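Local structure of alpha-L-rhamnosidase (Streptomyces avermitilis, 3W5M) at residues P479-K484 and H593-F598; G622-V627 and R659-W664; V354-Y359 and I472-D477; L503-V508 and S890-E895. The protein hydrolyses terminal non-reducing alpha-L-rhamnose residues from alpha-L-rhamnosides such as citrus flavonoids and gum arabic, and binds L-rhamnose through a calcium-dependent carbohydrate-binding module. All coordinates share one frame; numbering follows the deposited sequence.

Contact 1: P479-K484 and H593-F598; sequences PVRIAK and HTSAPF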
# COMPACT_ATOMS: atom_id res chain seq x y z
N PRO A 479 -8.36 -0.18 -7.96
CA PRO A 479 -7.06 -0.40 -8.55
C PRO A 479 -6.16 0.81 -8.35
O PRO A 479 -6.63 1.95 -8.26
CB PRO A 479 -7.40 -0.53 -10.03
CG PRO A 479 -8.77 -1.16 -10.03
CD PRO A 479 -9.46 -0.42 -8.92
N VAL A 480 -4.87 0.57 -8.18
CA VAL A 480 -3.92 1.66 -8.03
C VAL A 480 -3.88 2.40 -9.38
O VAL A 480 -3.78 1.75 -10.42
CB VAL A 480 -2.52 1.10 -7.71
CG1 VAL A 480 -1.44 2.18 -7.83
CG2 VAL A 480 -2.50 0.48 -6.30
N ARG A 481 -4.00 3.73 -9.34
CA ARG A 481 -3.92 4.51 -10.59
C ARG A 481 -3.16 5.79 -10.30
O ARG A 481 -3.01 6.16 -9.15
CB ARG A 481 -5.32 4.86 -11.16
CG ARG A 481 -6.14 3.63 -11.54
CD ARG A 481 -7.55 4.01 -11.96
NE ARG A 481 -8.24 2.78 -12.26
CZ ARG A 481 -9.54 2.60 -12.17
NH1 ARG A 481 -10.35 3.58 -11.81
NH2 ARG A 481 -10.02 1.40 -12.46
N ILE A 482 -2.62 6.43 -11.35
CA ILE A 482 -1.98 7.75 -11.18
C ILE A 482 -3.07 8.76 -10.89
O ILE A 482 -4.06 8.85 -11.64
CB ILE A 482 -1.18 8.14 -12.45
CG1 ILE A 482 -0.04 7.14 -12.65
CG2 ILE A 482 -0.67 9.60 -12.38
CD1 ILE A 482 0.60 7.22 -14.01
N ALA A 483 -2.94 9.47 -9.78
CA ALA A 483 -3.98 10.41 -9.37
C ALA A 483 -3.57 11.83 -9.71
O ALA A 483 -4.43 12.71 -9.85
CB ALA A 483 -4.23 10.29 -7.87
N LYS A 484 -2.27 12.06 -9.81
CA LYS A 484 -1.73 13.41 -10.15
C LYS A 484 -0.25 13.36 -10.44
O LYS A 484 0.42 12.38 -10.10
CB LYS A 484 -2.04 14.47 -9.09
CG LYS A 484 -1.61 14.16 -7.68
CD LYS A 484 -1.99 15.32 -6.77
CE LYS A 484 -0.93 16.39 -6.79
NZ LYS A 484 -1.55 17.74 -6.83
N HIS A 593 -1.89 5.65 -6.16
CA HIS A 593 -2.55 5.05 -4.97
C HIS A 593 -3.87 4.44 -5.39
O HIS A 593 -4.27 4.52 -6.56
CB HIS A 593 -2.75 6.07 -3.82
CG HIS A 593 -3.40 7.36 -4.21
ND1 HIS A 593 -4.76 7.47 -4.43
CD2 HIS A 593 -2.89 8.61 -4.35
CE1 HIS A 593 -5.05 8.73 -4.73
NE2 HIS A 593 -3.94 9.44 -4.67
N THR A 594 -4.53 3.78 -4.44
CA THR A 594 -5.87 3.28 -4.70
C THR A 594 -6.82 4.34 -5.31
O THR A 594 -6.81 5.52 -4.90
CB THR A 594 -6.48 2.62 -3.45
OG1 THR A 594 -7.71 1.96 -3.81
CG2 THR A 594 -6.74 3.63 -2.36
N SER A 595 -7.63 3.92 -6.28
CA SER A 595 -8.53 4.85 -6.97
C SER A 595 -9.75 5.02 -6.12
O SER A 595 -10.76 4.34 -6.32
CB SER A 595 -8.87 4.36 -8.39
OG SER A 595 -9.16 2.94 -8.41
N ALA A 596 -9.65 5.88 -5.11
CA ALA A 596 -10.78 6.24 -4.26
C ALA A 596 -10.75 7.74 -4.11
O ALA A 596 -9.67 8.33 -4.10
CB ALA A 596 -10.66 5.55 -2.89
N PRO A 597 -11.94 8.38 -4.04
CA PRO A 597 -11.99 9.84 -3.93
C PRO A 597 -11.56 10.34 -2.56
O PRO A 597 -11.68 9.63 -1.55
CB PRO A 597 -13.49 10.16 -4.14
CG PRO A 597 -14.22 8.88 -3.89
CD PRO A 597 -13.27 7.76 -4.18
N PHE A 598 -11.03 11.57 -2.52
CA PHE A 598 -10.84 12.26 -1.24
C PHE A 598 -12.18 12.79 -0.77
O PHE A 598 -12.98 13.24 -1.56
CB PHE A 598 -9.80 13.40 -1.39
CG PHE A 598 -8.42 12.88 -1.66
CD1 PHE A 598 -8.01 12.63 -2.98
CD2 PHE A 598 -7.57 12.56 -0.61
CE1 PHE A 598 -6.75 12.09 -3.22
CE2 PHE A 598 -6.31 12.03 -0.84
CZ PHE A 598 -5.90 11.79 -2.16
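Pro479 offers its carbonyl oxygen to Ser595, which grips it twice. The hydroxyl OG of Ser595 donates to Pro479 O at 2.7 Å, in the carbonyl plane and on a lone pair, whereas Ser595 N reaches Pro479 O at 3.0 Å from above that plane, in a bent bond (N-H...O 130°). The hydroxyl is turned back to this oxygen by chi1 of 44°, with OG between the backbone N and the carbonyl carbon of its own residue. Next, Val480 faces Thr594 as a non-hydrogen-bonded antiparallel pair, the CA atoms 4.2 Å apart, and Val480 CA directs its hydrogen at His593 O. The side chains of this pair share one face of the sheet, where Thr594 meets Phe660 of helix 658-671. Arg481 and His593 form the hydrogen-bonded pair that follows: Arg481 N to His593 O is 2.9 Å, and His593 N to Arg481 O is 3.2 Å. The arginine chain, extended from CG to NE, carries one face of its guanidinium over Ser595 OG, while NE makes a salt bridge with Asp341. Ala483 then sets CB obliquely against the imidazole, 3.3 Å from His593 NE2. That ring is kept from turning by His593 ND1, which donates to Thr594 O at 2.9 Å; Ala596 N reaches the same oxygen from the opposite face of its plane. Together these bonds describe the end of an antiparallel strand pair, 480-493 with 587-594, in a large beta-sheet, finished by an inverse gamma turn centred on Ser595.

Contact 2: G622-V627 and R659-W664; sequences GNFLSV and RFLTKW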
# COMPACT_ATOMS: atom_id res chain seq x y z
N GLY A 622 -0.10 8.01 0.39
CA GLY A 622 1.17 7.37 0.09
C GLY A 622 1.22 5.91 0.52
O GLY A 622 1.96 5.08 -0.02
N ASN A 623 0.41 5.60 1.54
CA ASN A 623 0.42 4.25 2.07
C ASN A 623 -0.85 3.45 1.77
O ASN A 623 -1.12 2.41 2.43
CB ASN A 623 0.60 4.34 3.59
CG ASN A 623 2.02 4.64 3.96
OD1 ASN A 623 2.88 3.78 3.87
ND2 ASN A 623 2.29 5.89 4.36
N PHE A 624 -1.66 3.94 0.84
CA PHE A 624 -2.88 3.23 0.46
C PHE A 624 -2.67 2.73 -0.98
O PHE A 624 -3.35 3.15 -1.89
CB PHE A 624 -4.10 4.15 0.58
CG PHE A 624 -4.83 4.06 1.90
CD1 PHE A 624 -4.13 3.84 3.09
CD2 PHE A 624 -6.22 4.21 1.96
CE1 PHE A 624 -4.80 3.77 4.31
CE2 PHE A 624 -6.89 4.13 3.17
CZ PHE A 624 -6.18 3.92 4.34
N LEU A 625 -1.70 1.83 -1.15
CA LEU A 625 -1.38 1.19 -2.43
C LEU A 625 -1.52 -0.32 -2.28
O LEU A 625 -0.63 -0.98 -1.75
CB LEU A 625 0.06 1.50 -2.87
CG LEU A 625 0.39 2.68 -3.75
CD1 LEU A 625 0.45 3.93 -2.83
CD2 LEU A 625 1.74 2.45 -4.44
N SER A 626 -2.63 -0.85 -2.76
CA SER A 626 -3.03 -2.28 -2.63
C SER A 626 -3.30 -2.78 -1.19
O SER A 626 -4.33 -3.44 -0.92
CB SER A 626 -2.02 -3.21 -3.33
OG SER A 626 -2.49 -4.55 -3.31
N VAL A 627 -2.39 -2.48 -0.27
CA VAL A 627 -2.63 -2.77 1.18
C VAL A 627 -2.28 -1.52 1.97
O VAL A 627 -1.47 -0.70 1.50
CB VAL A 627 -1.82 -3.98 1.69
CG1 VAL A 627 -2.13 -5.27 0.89
CG2 VAL A 627 -0.34 -3.70 1.71
N ARG A 659 -14.01 0.35 0.44
CA ARG A 659 -13.60 -0.76 -0.40
C ARG A 659 -12.16 -1.18 -0.03
O ARG A 659 -11.85 -2.38 -0.01
CB ARG A 659 -13.65 -0.35 -1.87
CG ARG A 659 -15.07 -0.13 -2.44
CD ARG A 659 -14.95 0.35 -3.89
NE ARG A 659 -14.35 1.68 -3.91
CZ ARG A 659 -13.55 2.14 -4.89
NH1 ARG A 659 -13.24 1.39 -5.93
NH2 ARG A 659 -13.03 3.37 -4.78
N PHE A 660 -11.29 -0.20 0.25
CA PHE A 660 -9.87 -0.48 0.48
C PHE A 660 -9.69 -1.31 1.75
O PHE A 660 -9.00 -2.33 1.73
CB PHE A 660 -9.04 0.81 0.59
CG PHE A 660 -7.54 0.60 0.48
CD1 PHE A 660 -6.95 0.26 -0.76
CD2 PHE A 660 -6.73 0.72 1.60
CE1 PHE A 660 -5.57 0.07 -0.87
CE2 PHE A 660 -5.35 0.53 1.51
CZ PHE A 660 -4.77 0.21 0.27
N LEU A 661 -10.31 -0.87 2.83
CA LEU A 661 -10.17 -1.60 4.10
C LEU A 661 -11.03 -2.85 4.19
O LEU A 661 -10.64 -3.80 4.86
CB LEU A 661 -10.34 -0.68 5.33
CG LEU A 661 -9.29 0.43 5.27
CD1 LEU A 661 -9.63 1.42 6.37
CD2 LEU A 661 -7.85 -0.09 5.39
N THR A 662 -12.17 -2.88 3.51
CA THR A 662 -12.92 -4.15 3.30
C THR A 662 -12.03 -5.21 2.69
O THR A 662 -11.97 -6.34 3.19
CB THR A 662 -14.21 -3.96 2.45
OG1 THR A 662 -15.08 -3.04 3.12
CG2 THR A 662 -14.95 -5.29 2.25
N LYS A 663 -11.34 -4.86 1.61
CA LYS A 663 -10.40 -5.76 0.97
C LYS A 663 -9.31 -6.18 1.96
O LYS A 663 -8.99 -7.37 2.07
CB LYS A 663 -9.77 -5.06 -0.26
CG LYS A 663 -8.79 -5.93 -1.02
CD LYS A 663 -7.39 -5.74 -0.49
CE LYS A 663 -6.38 -6.47 -1.34
NZ LYS A 663 -5.05 -6.32 -0.72
N TRP A 664 -8.74 -5.22 2.67
CA TRP A 664 -7.64 -5.55 3.58
C TRP A 664 -8.12 -6.49 4.72
O TRP A 664 -7.38 -7.38 5.14
CB TRP A 664 -6.97 -4.32 4.18
CG TRP A 664 -5.84 -4.70 5.11
CD1 TRP A 664 -4.62 -5.21 4.77
CD2 TRP A 664 -5.87 -4.66 6.54
NE1 TRP A 664 -3.88 -5.46 5.90
CE2 TRP A 664 -4.62 -5.12 7.00
CE3 TRP A 664 -6.83 -4.27 7.48
CZ2 TRP A 664 -4.30 -5.22 8.36
CZ3 TRP A 664 -6.51 -4.34 8.85
CH2 TRP A 664 -5.26 -4.85 9.26
O HOH W 1 -6.20 -3.07 1.17
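Phe624 and Phe660 form an offset stack inside the six-hairpin, or (alpha/alpha)6-barrel, domain, where the loop after helix 607-622 passes over helix 658-671. The ring centroids lie 4.6 Å apart and the planes differ by 18°. From CB of Phe660, chi1 of -165° sets CG anti to the backbone N, on the side of the loop. Along one side of the ring, Phe660 CD2 lies over the rim of the Phe624 ring, 3.5 Å from Phe624 CD2. Beyond it, Phe660 CE2 comes to 3.6 Å from Phe624 CG. On the other side Phe660 CE1 has Ser626 N in the ring plane at its edge, 3.6 Å away. The tip, CZ of Phe660, ends in the bend of the loop, 3.5 Å from Val627 C and close to Phe624 C. An alanine in place of Phe660 would probably leave the face of Phe624 without its stacking partner and open a gap inside the bend from Phe624 to Val627. One turn further on, Lys663 NZ donates to Ser626 O at 3.0 Å from above the carbonyl plane, and it also forms a salt bridge with Asp667 and a hydrogen bond to Trp347 O. A water lies over the centre of the Phe660 ring, on the face turned away from Phe624, and donates to Ser626 O at 2.8 Å and to Phe660 O at 2.9 Å.

Contact 3: V354-Y359 and I472-D477; sequences VQYQTY and IVAQVD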
# COMPACT_ATOMS: atom_id res chain seq x y z
N VAL A 354 -6.40 -14.62 -5.71
CA VAL A 354 -5.80 -13.59 -6.55
C VAL A 354 -6.97 -12.75 -7.10
O VAL A 354 -8.05 -13.26 -7.35
CB VAL A 354 -4.91 -14.18 -7.66
CG1 VAL A 354 -5.71 -14.93 -8.71
CG2 VAL A 354 -4.02 -13.09 -8.30
N GLN A 355 -6.75 -11.45 -7.28
CA GLN A 355 -7.82 -10.57 -7.74
C GLN A 355 -7.67 -10.36 -9.25
O GLN A 355 -6.55 -10.25 -9.72
CB GLN A 355 -7.77 -9.23 -6.98
CG GLN A 355 -8.04 -9.41 -5.50
CD GLN A 355 -8.49 -8.14 -4.80
OE1 GLN A 355 -9.67 -8.00 -4.39
NE2 GLN A 355 -7.57 -7.23 -4.65
N TYR A 356 -8.77 -10.36 -9.99
CA TYR A 356 -8.71 -10.09 -11.46
C TYR A 356 -9.38 -8.75 -11.79
O TYR A 356 -10.20 -8.20 -11.00
CB TYR A 356 -9.33 -11.23 -12.29
CG TYR A 356 -10.84 -11.29 -12.25
CD1 TYR A 356 -11.63 -10.49 -13.10
CD2 TYR A 356 -11.50 -12.15 -11.35
CE1 TYR A 356 -13.02 -10.54 -13.06
CE2 TYR A 356 -12.89 -12.23 -11.32
CZ TYR A 356 -13.65 -11.42 -12.17
OH TYR A 356 -15.02 -11.44 -12.13
N GLN A 357 -9.00 -8.21 -12.94
CA GLN A 357 -9.48 -6.90 -13.42
C GLN A 357 -10.32 -7.12 -14.67
O GLN A 357 -10.11 -8.08 -15.40
CB GLN A 357 -8.31 -5.94 -13.74
CG GLN A 357 -7.39 -5.58 -12.56
CD GLN A 357 -6.65 -6.77 -11.97
OE1 GLN A 357 -5.89 -7.45 -12.66
NE2 GLN A 357 -6.92 -7.05 -10.68
N THR A 358 -11.27 -6.21 -14.88
CA THR A 358 -12.16 -6.26 -16.05
C THR A 358 -12.02 -4.93 -16.81
O THR A 358 -12.12 -3.86 -16.20
CB THR A 358 -13.63 -6.41 -15.62
OG1 THR A 358 -13.79 -7.61 -14.85
CG2 THR A 358 -14.55 -6.51 -16.85
N TYR A 359 -11.79 -5.03 -18.12
CA TYR A 359 -11.62 -3.84 -18.96
C TYR A 359 -12.58 -3.87 -20.12
O TYR A 359 -12.80 -4.91 -20.72
CB TYR A 359 -10.18 -3.73 -19.48
CG TYR A 359 -9.12 -3.80 -18.41
CD1 TYR A 359 -8.77 -2.65 -17.66
CD2 TYR A 359 -8.44 -5.01 -18.13
CE1 TYR A 359 -7.79 -2.70 -16.67
CE2 TYR A 359 -7.46 -5.06 -17.14
CZ TYR A 359 -7.14 -3.90 -16.41
OH TYR A 359 -6.16 -3.94 -15.42
N ILE A 472 -10.24 -17.03 -7.58
CA ILE A 472 -9.96 -15.91 -8.47
C ILE A 472 -11.17 -14.99 -8.35
O ILE A 472 -12.29 -15.37 -8.72
CB ILE A 472 -9.72 -16.38 -9.92
CG1 ILE A 472 -8.63 -17.47 -9.93
CG2 ILE A 472 -9.39 -15.19 -10.83
CD1 ILE A 472 -8.38 -18.12 -11.29
N VAL A 473 -10.97 -13.80 -7.77
CA VAL A 473 -12.09 -12.95 -7.38
C VAL A 473 -11.95 -11.57 -8.00
O VAL A 473 -10.83 -11.10 -8.15
CB VAL A 473 -12.20 -12.82 -5.83
CG1 VAL A 473 -12.46 -14.20 -5.22
CG2 VAL A 473 -10.92 -12.24 -5.24
N ALA A 474 -13.07 -10.94 -8.38
CA ALA A 474 -13.03 -9.59 -8.99
C ALA A 474 -12.44 -8.64 -7.95
O ALA A 474 -12.78 -8.75 -6.75
CB ALA A 474 -14.42 -9.11 -9.38
N GLN A 475 -11.54 -7.76 -8.38
CA GLN A 475 -10.84 -6.89 -7.43
C GLN A 475 -11.83 -6.08 -6.60
O GLN A 475 -12.74 -5.43 -7.14
CB GLN A 475 -9.87 -5.95 -8.17
CG GLN A 475 -9.11 -5.05 -7.22
CD GLN A 475 -7.84 -4.50 -7.82
OE1 GLN A 475 -7.62 -4.58 -9.05
NE2 GLN A 475 -6.98 -3.95 -6.96
N VAL A 476 -11.66 -6.12 -5.29
CA VAL A 476 -12.57 -5.45 -4.38
C VAL A 476 -12.18 -3.98 -4.15
O VAL A 476 -13.06 -3.09 -4.16
CB VAL A 476 -12.60 -6.19 -3.01
CG1 VAL A 476 -13.42 -5.37 -2.00
CG2 VAL A 476 -13.11 -7.62 -3.21
N ASP A 477 -10.91 -3.71 -3.88
CA ASP A 477 -10.45 -2.33 -3.68
C ASP A 477 -10.33 -1.60 -5.03
O ASP A 477 -10.36 -2.25 -6.08
CB ASP A 477 -9.10 -2.33 -2.93
CG ASP A 477 -8.02 -3.24 -3.58
OD1 ASP A 477 -8.28 -4.34 -4.19
OD2 ASP A 477 -6.84 -2.86 -3.43
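Val354 to Tyr356 and Ile472 to Ala474 pair as parallel strands, with 471-474 forming one margin of a five-strand mixed sheet in the rhamnosidase N-terminal domain. Val473 N donates to Val354 O at 3.0 Å, Tyr356 N to Val473 O at 2.9 Å, and Gln475 N to Tyr356 O at 3.0 Å, the last just past the end of the strand. On the Tyr356 face, Ala474 CA lies over the phenol ring, 3.8 Å from its centroid, and the hydroxyl continues to Asp21. On the other face Gln355 extends beyond CG and binds with both ends of its amide. Its OE1 accepts Val476 N at 2.9 Å from above the amide carbonyl plane, and Gln355 NE2 donates to Asp477 OD1 at 3.0 Å, the amide and carboxylate planes only 12° apart. An alanine in place of Gln355 would probably leave Val476 N without this acceptor and Asp477 OD1 with one donor fewer, so that the carboxylate could turn more easily. Gln475 NE2 is the second donor, reaching Asp477 OD1 from the face opposite to Gln355 NE2. Gln357, whose OE1 is hydrogen-bonded to Tyr329, gives its NE2 to Gln475 OE1 at 3.0 Å, the two amide planes 81° apart.

Contact 4: L503-V508 and S890-E895; sequences LGQNMV and STTMWE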
# COMPACT_ATOMS: atom_id res chain seq x y z
N LEU A 503 10.66 17.69 -5.74
CA LEU A 503 9.27 17.66 -6.16
C LEU A 503 8.37 18.43 -5.17
O LEU A 503 7.20 18.66 -5.45
CB LEU A 503 8.79 16.20 -6.31
CG LEU A 503 9.42 15.31 -7.39
CD1 LEU A 503 8.56 14.10 -7.65
CD2 LEU A 503 9.63 16.06 -8.70
N GLY A 504 8.93 18.80 -4.02
CA GLY A 504 8.28 19.71 -3.07
C GLY A 504 7.31 18.99 -2.15
O GLY A 504 6.75 19.60 -1.22
N GLN A 505 7.12 17.70 -2.40
CA GLN A 505 6.16 16.90 -1.61
C GLN A 505 6.70 15.48 -1.53
O GLN A 505 7.13 14.96 -2.55
CB GLN A 505 4.77 16.92 -2.28
CG GLN A 505 3.77 15.89 -1.68
CD GLN A 505 3.36 16.17 -0.23
OE1 GLN A 505 2.89 17.27 0.09
NE2 GLN A 505 3.56 15.19 0.66
N ASN A 506 6.67 14.86 -0.35
CA ASN A 506 7.08 13.48 -0.21
C ASN A 506 5.92 12.62 -0.75
O ASN A 506 4.88 12.52 -0.11
CB ASN A 506 7.36 13.14 1.27
CG ASN A 506 8.08 11.81 1.48
OD1 ASN A 506 8.61 11.18 0.55
ND2 ASN A 506 8.08 11.35 2.74
N MET A 507 6.13 12.00 -1.92
CA MET A 507 5.07 11.34 -2.68
C MET A 507 5.40 9.86 -2.88
O MET A 507 6.51 9.37 -2.53
CB MET A 507 4.89 12.03 -4.05
CG MET A 507 6.16 11.97 -4.89
SD MET A 507 5.81 11.96 -6.68
CE MET A 507 5.42 10.21 -6.92
N VAL A 508 4.44 9.12 -3.42
CA VAL A 508 4.65 7.69 -3.67
C VAL A 508 4.22 7.38 -5.08
O VAL A 508 3.11 7.76 -5.49
CB VAL A 508 3.86 6.80 -2.68
CG1 VAL A 508 4.11 5.32 -2.95
CG2 VAL A 508 4.24 7.15 -1.25
N SER A 890 8.37 19.18 6.92
CA SER A 890 7.62 17.91 6.68
C SER A 890 6.45 18.14 5.75
O SER A 890 5.79 19.18 5.80
CB SER A 890 7.16 17.26 7.99
OG SER A 890 6.08 17.97 8.57
N THR A 891 6.20 17.17 4.86
CA THR A 891 5.02 17.21 4.01
C THR A 891 4.19 15.92 4.18
O THR A 891 3.23 15.71 3.45
CB THR A 891 5.39 17.40 2.52
OG1 THR A 891 6.37 16.42 2.19
CG2 THR A 891 5.99 18.84 2.26
N THR A 892 4.62 15.06 5.09
CA THR A 892 3.94 13.82 5.46
C THR A 892 4.16 13.67 6.95
O THR A 892 4.82 14.52 7.55
CB THR A 892 4.50 12.58 4.74
OG1 THR A 892 5.93 12.52 4.90
CG2 THR A 892 4.13 12.57 3.27
N MET A 893 3.61 12.61 7.55
CA MET A 893 3.83 12.34 8.97
C MET A 893 5.01 11.42 9.09
O MET A 893 5.15 10.45 8.33
CB MET A 893 2.60 11.71 9.65
CG MET A 893 1.30 12.42 9.33
SD MET A 893 1.28 14.19 9.60
CE MET A 893 1.34 14.09 11.39
N TRP A 894 5.88 11.70 10.06
CA TRP A 894 7.06 10.84 10.28
C TRP A 894 6.80 9.66 11.21
O TRP A 894 5.90 9.73 12.08
CB TRP A 894 8.21 11.67 10.88
CG TRP A 894 8.63 12.85 10.10
CD1 TRP A 894 8.39 13.12 8.77
CD2 TRP A 894 9.44 13.92 10.59
NE1 TRP A 894 8.99 14.32 8.42
CE2 TRP A 894 9.65 14.82 9.52
CE3 TRP A 894 10.02 14.20 11.84
CZ2 TRP A 894 10.40 16.01 9.67
CZ3 TRP A 894 10.77 15.38 11.98
CH2 TRP A 894 10.96 16.25 10.90
N GLU A 895 7.60 8.61 11.06
CA GLU A 895 7.54 7.47 11.94
C GLU A 895 7.79 7.84 13.41
O GLU A 895 7.19 7.23 14.30
CB GLU A 895 8.55 6.40 11.54
CG GLU A 895 8.40 5.06 12.25
CD GLU A 895 9.30 3.97 11.66
OE1 GLU A 895 10.28 4.34 10.95
OE2 GLU A 895 9.04 2.76 11.91
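Two torsions set up the contact of Thr891 with Gln505 and Asn506: chi1 of 51° sets Thr891 OG1 between its backbone N and carbonyl carbon, where it faces Asn506 N, and chi2 of 66° folds CD of Gln505 back so that the amide lies alongside Thr891. Asn506 N donates to Thr891 OG1 at 3.0 Å. The side chains of Gln505 and Thr891 slide past each other in opposite directions, and Thr891 CB ends 3.4 Å from Gln505 NE2. Both hydrogens of that nitrogen are used: Gln505 NE2 donates to Thr891 O at 2.9 Å and to Asn506 O at 3.1 Å. Each acceptor lies close to the amide plane of Gln505, although NE2 stands well above the plane of each carbonyl, and the pair of bonds fixes the rotation of the amide. The contact joins a corner of the concanavalin-like beta-sandwich, where the chain turns at Gly504 and Gln505 before strand 506-508, to a loop of the (alpha/alpha)6-barrel after helix 883-887. That loop runs on to Glu895, the probable proton acceptor of the active site, which is held by Arg634 and Ser913 N. Nearer the corner, Thr891 CG2 rests on Gly504 O at 3.6 Å. Asn506 and Thr892 cross at about a right angle, and Asn506 ND2 donates to Thr892 OG1 over a longer 3.3 Å. The hydroxyl of Thr892 has its stronger partner in Phe914 O, and Asn506 ND2 also reaches Glu529. The methyl of Thr892 turns to the sheet, with CG2 3.5 Å from Asn506 O.

Contacts 1 and 2, with centres about 11 Å apart, are stitched together by a probable hydrogen bond of 2.9 Å from Thr594 N to Phe624 O and another from Arg659 NH2 to Ser595 O. Contact 3 follows the chain into contact 1 and also packs on contact 2, where Lys663 CG lies 3.6 Å from Asp477 OD1. Contact 4 touches contact 2 through Val508 and Gly622 but lies about 31 Å, centre to centre, from contact 3. The rhamnose site is nearest to contacts 2 and 4: the side chains of Val627 and Asp630, of Trp664 and Asp643, and of Thr892 and His916 are each about 8 Å apart.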